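Local coordinates for alpha-fucosidase (Bifidobacterium bifidum, PDB 2EAE), which hydrolyses alpha-1,2-linked L-fucose from the ends of sugar chains, this chain being the catalytic portion of a longer multidomain enzyme, at residues A[393-398]-A[414-419]; A[483-488]-A[498-503]; A[518-523]-A[817-822]. The protein carries 1 engineered substitution. All blocks are in the same frame, centred on the assembly; numbering follows the deposited sequence.

Contact 1. Residues A[393-398]-A[414-419]; sequences PSNLQG and WGSDFH. With FUL (beta-L-fucopyranose), chain D; GAL (beta-D-galactopyranose), chain B; GLC (alpha-D-glucopyranose), chain C.
Asn-395 OD1 is held by two donors: Ser-416 OG reaches it from the other segment in a weak hydrogen bond of 3.0 Å, and the amide N of Gln-397, two residues on, donates to OD1 at 2.8 Å within the carbonyl plane. The second bond makes an Asx turn, which suits asparagine, and it forms because CG sits between the backbone N and the carbonyl carbon (chi1 62°), folding the amide back over its own chain. A type I turn from Asn-395 to Gly-398 overlaps it, and the positive phi of Gly-398 favours glycine. Together these turns set the backbone that presents Leu-396 to the fucose pocket of the glycoside hydrolase family 95 catalytic domain.

Leu-396 N binds Asp-417 O, 2.9 Å away and nearly in line with the C=O bond. The leucine side chain is then turned into the contact, and each methyl of its fork meets a CB: CD1 lies 3.4 Å from that of Trp-414, while CD2 packs against that of His-419, so a branched apolar residue suits the place. At the far end of 393-398, Pro-393 O meets the edge of Phe-418, whose CE1 is 3.3 Å away.

The fucose methyl carbon C6 faces both rings. It lies over the centre of the His-419 imidazole, and over one face of Trp-414 toward the rim. The indole's polar corner is also used: NE1 of Trp-414 donates to glucose O4 at 2.9 Å and 164°.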
loop_
_atom_site.group_PDB
_atom_site.type_symbol
_atom_site.label_atom_id
_atom_site.label_comp_id
_atom_site.label_asym_id
_atom_site.label_seq_id
_atom_site.Cartn_x
_atom_site.Cartn_y
_atom_site.Cartn_z
ATOM N N PRO A 393 -6.007 -6.767 -2.480
ATOM C CA PRO A 393 -4.966 -5.768 -2.566
ATOM C C PRO A 393 -3.704 -6.357 -1.968
ATOM O O PRO A 393 -3.743 -7.480 -1.354
ATOM C CB PRO A 393 -5.486 -4.617 -1.687
ATOM C CG PRO A 393 -6.459 -5.224 -0.756
ATOM C CD PRO A 393 -7.007 -6.474 -1.431
ATOM N N SER A 394 -2.614 -5.636 -2.156
ATOM C CA SER A 394 -1.366 -5.955 -1.447
ATOM C C SER A 394 -1.624 -6.006 0.065
ATOM O O SER A 394 -2.385 -5.195 0.636
ATOM C CB SER A 394 -0.274 -4.955 -1.804
ATOM O OG SER A 394 -0.757 -3.615 -1.712
ATOM N N ASN A 395 -1.049 -7.018 0.707
ATOM C CA ASN A 395 -1.186 -7.151 2.164
ATOM C C ASN A 395 0.103 -6.623 2.827
ATOM O O ASN A 395 0.929 -5.999 2.159
ATOM C CB ASN A 395 -1.534 -8.603 2.560
ATOM C CG ASN A 395 -0.454 -9.620 2.163
ATOM O OD1 ASN A 395 0.749 -9.402 2.374
ATOM N ND2 ASN A 395 -0.889 -10.793 1.673
ATOM N N LEU A 396 0.280 -6.867 4.127
ATOM C CA LEU A 396 1.482 -6.404 4.832
ATOM C C LEU A 396 2.798 -6.786 4.171
ATOM O O LEU A 396 3.798 -6.134 4.412
ATOM C CB LEU A 396 1.483 -6.875 6.300
ATOM C CG LEU A 396 0.545 -6.217 7.310
ATOM C CD1 LEU A 396 0.797 -6.817 8.675
ATOM C CD2 LEU A 396 0.808 -4.710 7.418
ATOM N N GLN A 397 2.806 -7.869 3.384
ATOM C CA GLN A 397 4.022 -8.319 2.688
ATOM C C GLN A 397 3.876 -8.331 1.165
ATOM O O GLN A 397 4.675 -8.938 0.466
ATOM C CB GLN A 397 4.458 -9.691 3.215
ATOM C CG GLN A 397 4.820 -9.607 4.679
ATOM C CD GLN A 397 5.213 -10.933 5.285
ATOM O OE1 GLN A 397 5.633 -11.868 4.582
ATOM N NE2 GLN A 397 5.098 -11.017 6.587
ATOM N N GLY A 398 2.868 -7.605 0.672
ATOM C CA GLY A 398 2.574 -7.574 -0.758
ATOM C C GLY A 398 1.814 -8.837 -1.059
ATOM O O GLY A 398 0.622 -8.929 -0.769
ATOM N N TRP A 414 1.855 -10.272 12.446
ATOM C CA TRP A 414 0.604 -9.562 12.181
ATOM C C TRP A 414 -0.210 -10.213 11.091
ATOM O O TRP A 414 -1.015 -9.557 10.391
ATOM C CB TRP A 414 0.874 -8.090 11.863
ATOM C CG TRP A 414 1.658 -7.433 12.894
ATOM C CD1 TRP A 414 1.238 -7.080 14.128
ATOM C CD2 TRP A 414 3.031 -7.052 12.805
ATOM N NE1 TRP A 414 2.264 -6.508 14.828
ATOM C CE2 TRP A 414 3.372 -6.455 14.027
ATOM C CE3 TRP A 414 3.997 -7.101 11.775
ATOM C CZ2 TRP A 414 4.654 -5.952 14.285
ATOM C CZ3 TRP A 414 5.262 -6.596 12.023
ATOM C CH2 TRP A 414 5.585 -6.026 13.263
ATOM N N GLY A 415 0.009 -11.515 10.928
ATOM C CA GLY A 415 -0.709 -12.332 9.989
ATOM C C GLY A 415 -0.497 -11.980 8.542
ATOM O O GLY A 415 -1.227 -12.470 7.660
ATOM N N SER A 416 0.523 -11.157 8.275
ATOM C CA SER A 416 0.683 -10.530 6.964
ATOM C C SER A 416 -0.674 -10.064 6.418
ATOM O O SER A 416 -0.992 -10.339 5.260
ATOM C CB SER A 416 1.344 -11.501 5.994
ATOM O OG SER A 416 1.691 -10.869 4.762
ATOM N N ASP A 417 -1.446 -9.375 7.262
ATOM C CA ASP A 417 -2.857 -9.093 7.018
ATOM C C ASP A 417 -3.102 -7.769 6.289
ATOM O O ASP A 417 -2.229 -7.259 5.627
ATOM C CB ASP A 417 -3.684 -9.172 8.333
ATOM C CG ASP A 417 -3.312 -8.083 9.384
ATOM O OD1 ASP A 417 -2.566 -7.120 9.077
ATOM O OD2 ASP A 417 -3.787 -8.186 10.548
ATOM N N PHE A 418 -4.324 -7.252 6.401
ATOM C CA PHE A 418 -4.704 -5.947 5.868
ATOM C C PHE A 418 -4.856 -5.086 7.103
ATOM O O PHE A 418 -5.854 -5.219 7.848
ATOM C CB PHE A 418 -6.023 -6.050 5.059
ATOM C CG PHE A 418 -5.908 -7.002 3.891
ATOM C CD1 PHE A 418 -5.085 -6.682 2.794
ATOM C CD2 PHE A 418 -6.498 -8.254 3.941
ATOM C CE1 PHE A 418 -4.928 -7.582 1.720
ATOM C CE2 PHE A 418 -6.356 -9.176 2.867
ATOM C CZ PHE A 418 -5.562 -8.844 1.761
ATOM N N HIS A 419 -3.845 -4.244 7.351
ATOM C CA HIS A 419 -3.741 -3.445 8.572
ATOM C C HIS A 419 -4.075 -2.003 8.224
ATOM O O HIS A 419 -3.284 -1.307 7.559
ATOM C CB HIS A 419 -2.328 -3.517 9.148
ATOM C CG HIS A 419 -2.249 -4.122 10.515
ATOM N ND1 HIS A 419 -2.126 -3.362 11.668
ATOM C CD2 HIS A 419 -2.220 -5.416 10.906
ATOM C CE1 HIS A 419 -2.051 -4.170 12.711
ATOM N NE2 HIS A 419 -2.104 -5.422 12.276
HETATM C C1 FUL D . 0.527 -1.273 13.540
HETATM C C2 FUL D . 1.896 -0.667 13.914
HETATM O O2 FUL D . 1.799 -0.025 15.205
HETATM C C3 FUL D . 3.063 -1.682 13.923
HETATM O O3 FUL D . 4.318 -0.967 13.878
HETATM C C4 FUL D . 2.993 -2.623 12.718
HETATM O O4 FUL D . 3.206 -1.788 11.573
HETATM C C5 FUL D . 1.610 -3.270 12.637
HETATM C C6 FUL D . 1.437 -4.179 11.420
HETATM O O5 FUL D . 0.617 -2.259 12.519
HETATM O O1 FUL D . -0.382 -0.291 13.004
HETATM C C1 GAL B . 0.594 -4.836 17.552
HETATM C C2 GAL B . 0.090 -3.942 16.407
HETATM C C3 GAL B . -1.436 -3.777 16.476
HETATM C C4 GAL B . -2.082 -5.175 16.516
HETATM C C5 GAL B . -1.508 -5.973 17.695
HETATM C C6 GAL B . -2.033 -7.392 17.659
HETATM O O2 GAL B . 0.761 -2.704 16.368
HETATM O O3 GAL B . -1.836 -3.095 15.313
HETATM O O4 GAL B . -1.801 -5.849 15.312
HETATM O O5 GAL B . -0.103 -6.054 17.548
HETATM O O6 GAL B . -1.698 -8.019 18.890
HETATM C C1 GLC C . 4.981 -5.750 20.310
HETATM C C2 GLC C . 4.060 -6.912 19.900
HETATM C C3 GLC C . 3.314 -6.681 18.597
HETATM C C4 GLC C . 2.744 -5.276 18.562
HETATM C C5 GLC C . 3.943 -4.339 18.579
HETATM C C6 GLC C . 3.500 -2.892 18.457
HETATM O O1 GLC C . 6.315 -5.974 19.905
HETATM O O2 GLC C . 4.758 -8.126 19.737
HETATM O O3 GLC C . 2.290 -7.634 18.579
HETATM O O4 GLC C . 1.976 -5.075 17.389
HETATM O O5 GLC C . 4.600 -4.460 19.829
HETATM O O6 GLC C . 2.975 -2.526 19.719
#

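Contact 2. Residues A[483-488]-A[498-503]; sequences HTENTA and FSWGWS. With GAL (beta-D-galactopyranose), chain B.
His-483 and Trp-502 meet obliquely, their planes 37° apart. The imidazole comes in over one face of the indole, with NE2 of His-483 nearest Trp-502 CE3 at 3.4 Å and offset toward the rim. Each ring keeps its N-H side for a partner outside the two segments: ND1 of His-483 pairs with Thr-492 O, and NE1 of Trp-502 with Val-561 O.

Thr-484 supplies the direct hydrogen bond. Its OG1 stands beside the backbone N (chi1 -62°) and lies almost on the extension of the Trp-500 C=O bond, with OG1 to O at 2.8 Å. A threonine suits the place because its short hydroxyl can donate to this carbonyl, while OG1 also lies against Ser-503 CB. Beside it, water 1 links Glu-485 N to Gly-501 O.

Glu-485 crosses Trp-500 with its carboxylate turned 47° from the indole plane, and CD lies 3.2 Å from CZ3 of that tryptophan. Its OE1 pairs with Gln-132, whereas OE2, whose position is less sure, accepts from galactose O4 at 2.7 Å.

Trp-500 offers its broad face to the galactose, whose C5 lies 3.6 Å above the ring plane over the centre. A flat aromatic platform under a sugar, with a carboxylate probably accepting from a hydroxyl beside it, is typical of a carbohydrate-binding subsite.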
loop_
_atom_site.group_PDB
_atom_site.type_symbol
_atom_site.label_atom_id
_atom_site.label_comp_id
_atom_site.label_asym_id
_atom_site.label_seq_id
_atom_site.Cartn_x
_atom_site.Cartn_y
_atom_site.Cartn_z
ATOM N N HIS A 483 -12.285 -1.870 11.390
ATOM C CA HIS A 483 -11.254 -1.344 12.282
ATOM C C HIS A 483 -9.854 -1.641 11.772
ATOM O O HIS A 483 -9.640 -1.725 10.538
ATOM C CB HIS A 483 -11.508 -1.859 13.726
ATOM C CG HIS A 483 -12.796 -1.353 14.315
ATOM N ND1 HIS A 483 -14.015 -1.945 14.058
ATOM C CD2 HIS A 483 -13.059 -0.272 15.096
ATOM C CE1 HIS A 483 -14.973 -1.267 14.677
ATOM N NE2 HIS A 483 -14.421 -0.235 15.291
ATOM N N THR A 484 -8.888 -1.799 12.689
ATOM C CA THR A 484 -7.473 -1.968 12.275
ATOM C C THR A 484 -7.174 -3.279 11.526
ATOM O O THR A 484 -6.680 -3.286 10.389
ATOM C CB THR A 484 -6.561 -1.906 13.510
ATOM O OG1 THR A 484 -6.693 -0.620 14.131
ATOM C CG2 THR A 484 -5.128 -2.114 13.127
ATOM N N GLU A 485 -7.414 -4.392 12.195
ATOM C CA GLU A 485 -6.996 -5.672 11.654
ATOM C C GLU A 485 -8.091 -6.246 10.763
ATOM O O GLU A 485 -9.220 -6.492 11.215
ATOM C CB GLU A 485 -6.678 -6.658 12.774
ATOM C CG GLU A 485 -5.508 -6.251 13.691
ATOM C CD GLU A 485 -5.066 -7.444 14.541
ATOM O OE1 GLU A 485 -5.954 -8.246 14.887
ATOM O OE2 GLU A 485 -3.852 -7.590 14.819
ATOM N N ASN A 486 -7.752 -6.484 9.509
ATOM C CA ASN A 486 -8.725 -7.000 8.553
ATOM C C ASN A 486 -8.133 -8.204 7.826
ATOM O O ASN A 486 -6.906 -8.441 7.899
ATOM C CB ASN A 486 -9.168 -5.893 7.556
ATOM C CG ASN A 486 -10.302 -5.052 8.091
ATOM O OD1 ASN A 486 -11.489 -5.361 7.864
ATOM N ND2 ASN A 486 -9.959 -3.983 8.829
ATOM N N THR A 487 -8.972 -8.945 7.100
ATOM C CA THR A 487 -8.578 -10.235 6.500
ATOM C C THR A 487 -9.207 -10.408 5.126
ATOM O O THR A 487 -9.831 -9.490 4.615
ATOM C CB THR A 487 -9.085 -11.430 7.331
ATOM O OG1 THR A 487 -10.527 -11.472 7.283
ATOM C CG2 THR A 487 -8.554 -11.336 8.781
ATOM N N ALA A 488 -9.102 -11.612 4.559
ATOM C CA ALA A 488 -9.762 -11.910 3.291
ATOM C C ALA A 488 -11.283 -12.150 3.461
ATOM O O ALA A 488 -12.016 -12.268 2.465
ATOM C CB ALA A 488 -9.081 -13.101 2.581
ATOM N N PHE A 498 -8.569 -3.126 23.053
ATOM C CA PHE A 498 -8.982 -1.793 22.616
ATOM C C PHE A 498 -7.843 -0.898 22.110
ATOM O O PHE A 498 -8.056 -0.068 21.204
ATOM C CB PHE A 498 -9.763 -1.071 23.718
ATOM C CG PHE A 498 -10.332 0.274 23.287
ATOM C CD1 PHE A 498 -11.610 0.357 22.693
ATOM C CD2 PHE A 498 -9.586 1.458 23.474
ATOM C CE1 PHE A 498 -12.129 1.621 22.286
ATOM C CE2 PHE A 498 -10.100 2.704 23.077
ATOM C CZ PHE A 498 -11.372 2.781 22.487
ATOM N N SER A 499 -6.666 -1.078 22.708
ATOM C CA SER A 499 -5.468 -0.255 22.509
ATOM C C SER A 499 -4.672 -0.617 21.250
ATOM O O SER A 499 -3.421 -0.643 21.235
ATOM C CB SER A 499 -4.600 -0.363 23.758
ATOM O OG SER A 499 -4.440 -1.727 24.104
ATOM N N TRP A 500 -5.441 -0.887 20.202
ATOM C CA TRP A 500 -5.030 -1.078 18.787
ATOM C C TRP A 500 -6.245 -1.574 18.033
ATOM O O TRP A 500 -6.402 -1.251 16.851
ATOM C CB TRP A 500 -3.864 -2.046 18.556
ATOM C CG TRP A 500 -4.023 -3.399 19.176
ATOM C CD1 TRP A 500 -3.475 -3.829 20.368
ATOM C CD2 TRP A 500 -4.745 -4.504 18.637
ATOM N NE1 TRP A 500 -3.838 -5.129 20.608
ATOM C CE2 TRP A 500 -4.611 -5.575 19.556
ATOM C CE3 TRP A 500 -5.481 -4.712 17.445
ATOM C CZ2 TRP A 500 -5.219 -6.824 19.346
ATOM C CZ3 TRP A 500 -6.089 -5.945 17.236
ATOM C CH2 TRP A 500 -5.952 -6.996 18.190
ATOM N N GLY A 501 -7.109 -2.344 18.711
ATOM C CA GLY A 501 -8.247 -2.989 18.042
ATOM C C GLY A 501 -9.390 -2.080 17.569
ATOM O O GLY A 501 -10.119 -2.430 16.632
ATOM N N TRP A 502 -9.579 -0.941 18.235
ATOM C CA TRP A 502 -10.699 -0.042 17.951
ATOM C C TRP A 502 -10.174 1.155 17.165
ATOM O O TRP A 502 -9.354 1.921 17.677
ATOM C CB TRP A 502 -11.312 0.481 19.250
ATOM C CG TRP A 502 -12.472 1.451 19.067
ATOM C CD1 TRP A 502 -12.424 2.814 19.092
ATOM C CD2 TRP A 502 -13.841 1.102 18.849
ATOM N NE1 TRP A 502 -13.704 3.340 18.929
ATOM C CE2 TRP A 502 -14.580 2.306 18.757
ATOM C CE3 TRP A 502 -14.521 -0.117 18.729
ATOM C CZ2 TRP A 502 -15.977 2.316 18.556
ATOM C CZ3 TRP A 502 -15.902 -0.103 18.530
ATOM C CH2 TRP A 502 -16.601 1.097 18.420
ATOM N N SER A 503 -10.663 1.312 15.932
ATOM C CA SER A 503 -10.210 2.399 15.068
ATOM C C SER A 503 -11.198 2.535 13.923
ATOM O O SER A 503 -10.818 2.291 12.773
ATOM C CB SER A 503 -8.822 2.054 14.517
ATOM O OG SER A 503 -8.108 3.208 14.017
HETATM C C1 GAL B . 0.594 -4.836 17.552
HETATM C C2 GAL B . 0.090 -3.942 16.407
HETATM C C3 GAL B . -1.436 -3.777 16.476
HETATM C C4 GAL B . -2.082 -5.175 16.516
HETATM C C5 GAL B . -1.508 -5.973 17.695
HETATM C C6 GAL B . -2.033 -7.392 17.659
HETATM O O2 GAL B . 0.761 -2.704 16.368
HETATM O O3 GAL B . -1.836 -3.095 15.313
HETATM O O4 GAL B . -1.801 -5.849 15.312
HETATM O O5 GAL B . -0.103 -6.054 17.548
HETATM O O6 GAL B . -1.698 -8.019 18.890
HETATM O O HOH W 1 -8.743 -4.314 14.845
#

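Contact 3. Residues A[518-523]-A[817-822]; sequences YEYSGD and VARGNF. With CA (calcium ion), chain E.
The C-terminal part of helix 506-521 lies against the tight turn that joins strands 811-818 and 822-829, and Gly-820 N donates to Glu-519 O over 2.9 Å in an almost straight bond (174°). Asn-821 and Phe-822 both face Ala-818, forming a G1 beta bulge. Gly-820 belongs in it because, at its backbone angles, a CB would be jammed against the preceding carbonyl oxygen.

Arg-819 runs extended from CG to NE and serves two neighbours. Its CG sits 3.8 Å from the centroid of the Tyr-520 ring, almost on the ring normal, a CH-pi contact. Farther out, NE donates to Glu-519 OE2 at 3.0 Å as part of a salt bridge; the carboxylate lies at the guanidinium edge, yet the N-H arrives from above the carboxylate plane. Both oxygens also bind the calcium ion, Glu-519 OE1 at 2.5 Å and OE2 at 2.7 Å, with four waters and Asp-689; OE2 is thus shared by metal and arginine, while OE1 also accepts from Asn-796. With an alanine in place of Arg-819, the face of Tyr-520 would probably lose its cover and the carboxylate its guanidinium partner, leaving OE2 to the metal alone.

Val-817 O meets the edge of the Tyr-520 ring, 3.3 Å from CE2. Asn-821, a residue type that tolerates the positive phi of this bulge, donates a hydrogen bond from ND2 to Ser-521 O at 2.8 Å.

The contact thus packs a catalytic-domain helix on a hairpin turn of the C-terminal domain's antiparallel sheet, beside helix 524-545, which Asp-523 N-caps.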
loop_
_atom_site.group_PDB
_atom_site.type_symbol
_atom_site.label_atom_id
_atom_site.label_comp_id
_atom_site.label_asym_id
_atom_site.label_seq_id
_atom_site.Cartn_x
_atom_site.Cartn_y
_atom_site.Cartn_z
ATOM N N TYR A 518 -10.595 8.648 -8.197
ATOM C CA TYR A 518 -11.323 9.646 -8.941
ATOM C C TYR A 518 -10.607 11.008 -9.061
ATOM O O TYR A 518 -10.642 11.636 -10.131
ATOM C CB TYR A 518 -12.718 9.842 -8.347
ATOM C CG TYR A 518 -13.358 11.061 -8.914
ATOM C CD1 TYR A 518 -13.876 11.067 -10.217
ATOM C CD2 TYR A 518 -13.398 12.245 -8.169
ATOM C CE1 TYR A 518 -14.430 12.219 -10.732
ATOM C CE2 TYR A 518 -13.957 13.396 -8.684
ATOM C CZ TYR A 518 -14.466 13.372 -9.952
ATOM O OH TYR A 518 -15.016 14.535 -10.438
ATOM N N GLU A 519 -9.975 11.484 -7.986
ATOM C CA GLU A 519 -9.256 12.738 -8.045
ATOM C C GLU A 519 -8.161 12.781 -9.110
ATOM O O GLU A 519 -7.929 13.829 -9.733
ATOM C CB GLU A 519 -8.606 13.057 -6.699
ATOM C CG GLU A 519 -9.451 13.883 -5.786
ATOM C CD GLU A 519 -8.659 14.454 -4.635
ATOM O OE1 GLU A 519 -8.863 15.643 -4.300
ATOM O OE2 GLU A 519 -7.793 13.738 -4.094
ATOM N N TYR A 520 -7.495 11.649 -9.316
ATOM C CA TYR A 520 -6.394 11.595 -10.270
ATOM C C TYR A 520 -6.825 11.289 -11.703
ATOM O O TYR A 520 -6.051 11.525 -12.648
ATOM C CB TYR A 520 -5.376 10.556 -9.840
ATOM C CG TYR A 520 -4.366 11.005 -8.789
ATOM C CD1 TYR A 520 -4.636 10.884 -7.407
ATOM C CD2 TYR A 520 -3.113 11.495 -9.166
ATOM C CE1 TYR A 520 -3.661 11.262 -6.440
ATOM C CE2 TYR A 520 -2.133 11.864 -8.203
ATOM C CZ TYR A 520 -2.415 11.760 -6.864
ATOM O OH TYR A 520 -1.438 12.113 -5.958
ATOM N N SER A 521 -8.024 10.764 -11.875
ATOM C CA SER A 521 -8.448 10.316 -13.187
ATOM C C SER A 521 -9.533 11.196 -13.802
ATOM O O SER A 521 -9.554 11.360 -15.025
ATOM C CB SER A 521 -8.937 8.867 -13.152
ATOM O OG SER A 521 -10.186 8.789 -12.471
ATOM N N GLY A 522 -10.429 11.712 -12.955
ATOM C CA GLY A 522 -11.703 12.318 -13.411
ATOM C C GLY A 522 -12.652 11.376 -14.148
ATOM O O GLY A 522 -13.528 11.826 -14.887
ATOM N N ASP A 523 -12.492 10.079 -13.946
ATOM C CA ASP A 523 -13.366 9.067 -14.565
ATOM C C ASP A 523 -14.774 9.018 -13.930
ATOM O O ASP A 523 -14.897 8.821 -12.711
ATOM C CB ASP A 523 -12.702 7.714 -14.435
ATOM C CG ASP A 523 -13.415 6.637 -15.226
ATOM O OD1 ASP A 523 -12.954 6.333 -16.339
ATOM O OD2 ASP A 523 -14.417 6.082 -14.742
ATOM N N VAL A 817 1.946 11.701 -12.253
ATOM C CA VAL A 817 0.566 12.065 -12.494
ATOM C C VAL A 817 0.089 13.037 -11.421
ATOM O O VAL A 817 0.318 12.815 -10.228
ATOM C CB VAL A 817 -0.306 10.826 -12.569
ATOM C CG1 VAL A 817 -1.781 11.209 -12.907
ATOM C CG2 VAL A 817 0.251 9.856 -13.654
ATOM N N ALA A 818 -0.544 14.131 -11.849
ATOM C CA ALA A 818 -1.154 15.087 -10.949
ATOM C C ALA A 818 -2.683 14.964 -10.965
ATOM O O ALA A 818 -3.282 14.585 -11.979
ATOM C CB ALA A 818 -0.750 16.536 -11.302
ATOM N N ARG A 819 -3.302 15.321 -9.845
ATOM C CA ARG A 819 -4.761 15.338 -9.726
ATOM C C ARG A 819 -5.341 16.243 -10.808
ATOM O O ARG A 819 -4.732 17.257 -11.152
ATOM C CB ARG A 819 -5.178 15.824 -8.337
ATOM C CG ARG A 819 -5.058 14.735 -7.266
ATOM C CD ARG A 819 -5.237 15.368 -5.846
ATOM N NE ARG A 819 -4.915 14.442 -4.747
ATOM C CZ ARG A 819 -3.688 14.209 -4.304
ATOM N NH1 ARG A 819 -2.638 14.777 -4.881
ATOM N NH2 ARG A 819 -3.516 13.396 -3.276
ATOM N N GLY A 820 -6.526 15.893 -11.281
ATOM C CA GLY A 820 -7.099 16.508 -12.490
ATOM C C GLY A 820 -6.701 15.726 -13.731
ATOM O O GLY A 820 -7.210 15.985 -14.840
ATOM N N ASN A 821 -5.765 14.778 -13.562
ATOM C CA ASN A 821 -5.318 13.879 -14.625
ATOM C C ASN A 821 -4.361 14.578 -15.613
ATOM O O ASN A 821 -4.644 14.678 -16.823
ATOM C CB ASN A 821 -6.491 13.186 -15.338
ATOM C CG ASN A 821 -6.087 11.870 -15.984
ATOM O OD1 ASN A 821 -4.895 11.567 -16.178
ATOM N ND2 ASN A 821 -7.074 11.099 -16.365
ATOM N N PHE A 822 -3.244 15.069 -15.077
ATOM C CA PHE A 822 -2.154 15.605 -15.893
ATOM C C PHE A 822 -0.926 14.690 -15.770
ATOM O O PHE A 822 -0.594 14.279 -14.657
ATOM C CB PHE A 822 -1.807 17.027 -15.464
ATOM C CG PHE A 822 -2.946 18.022 -15.649
ATOM C CD1 PHE A 822 -3.090 18.716 -16.852
ATOM C CD2 PHE A 822 -3.883 18.246 -14.623
ATOM C CE1 PHE A 822 -4.148 19.656 -17.027
ATOM C CE2 PHE A 822 -4.954 19.157 -14.800
ATOM C CZ PHE A 822 -5.066 19.860 -16.007
HETATM CA CA CA E . -7.903 15.427 -2.008
HETATM O O HOH W 2 0.439 14.521 -7.581
HETATM O O HOH W 3 -10.306 16.185 -1.565
HETATM O O HOH W 4 -8.783 13.745 -0.678
HETATM O O HOH W 5 -6.765 17.260 -2.905
HETATM O O HOH W 6 -5.801 14.679 -1.157
#

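Contacts 1 and 2 are neighbours, their centres 13 Å apart, and follow each other along the chain within the family 95 catalytic domain. They join through the small antiparallel sheet of strands 418-419 and 485-486, where Phe-418 O and Asn-486 N lie 2.8 Å apart in a probable hydrogen bond, and both touch the galactose. Together they line adjoining parts of one sugar-binding site. Contact 3 stands apart, its centre 27 Å from that of contact 1 and 31 Å from that of contact 2. Its helix 506-521 follows helix 498-501 of contact 2, but its other side comes 294 residues later, joining the catalytic region to the C-terminal beta domain beside a calcium site.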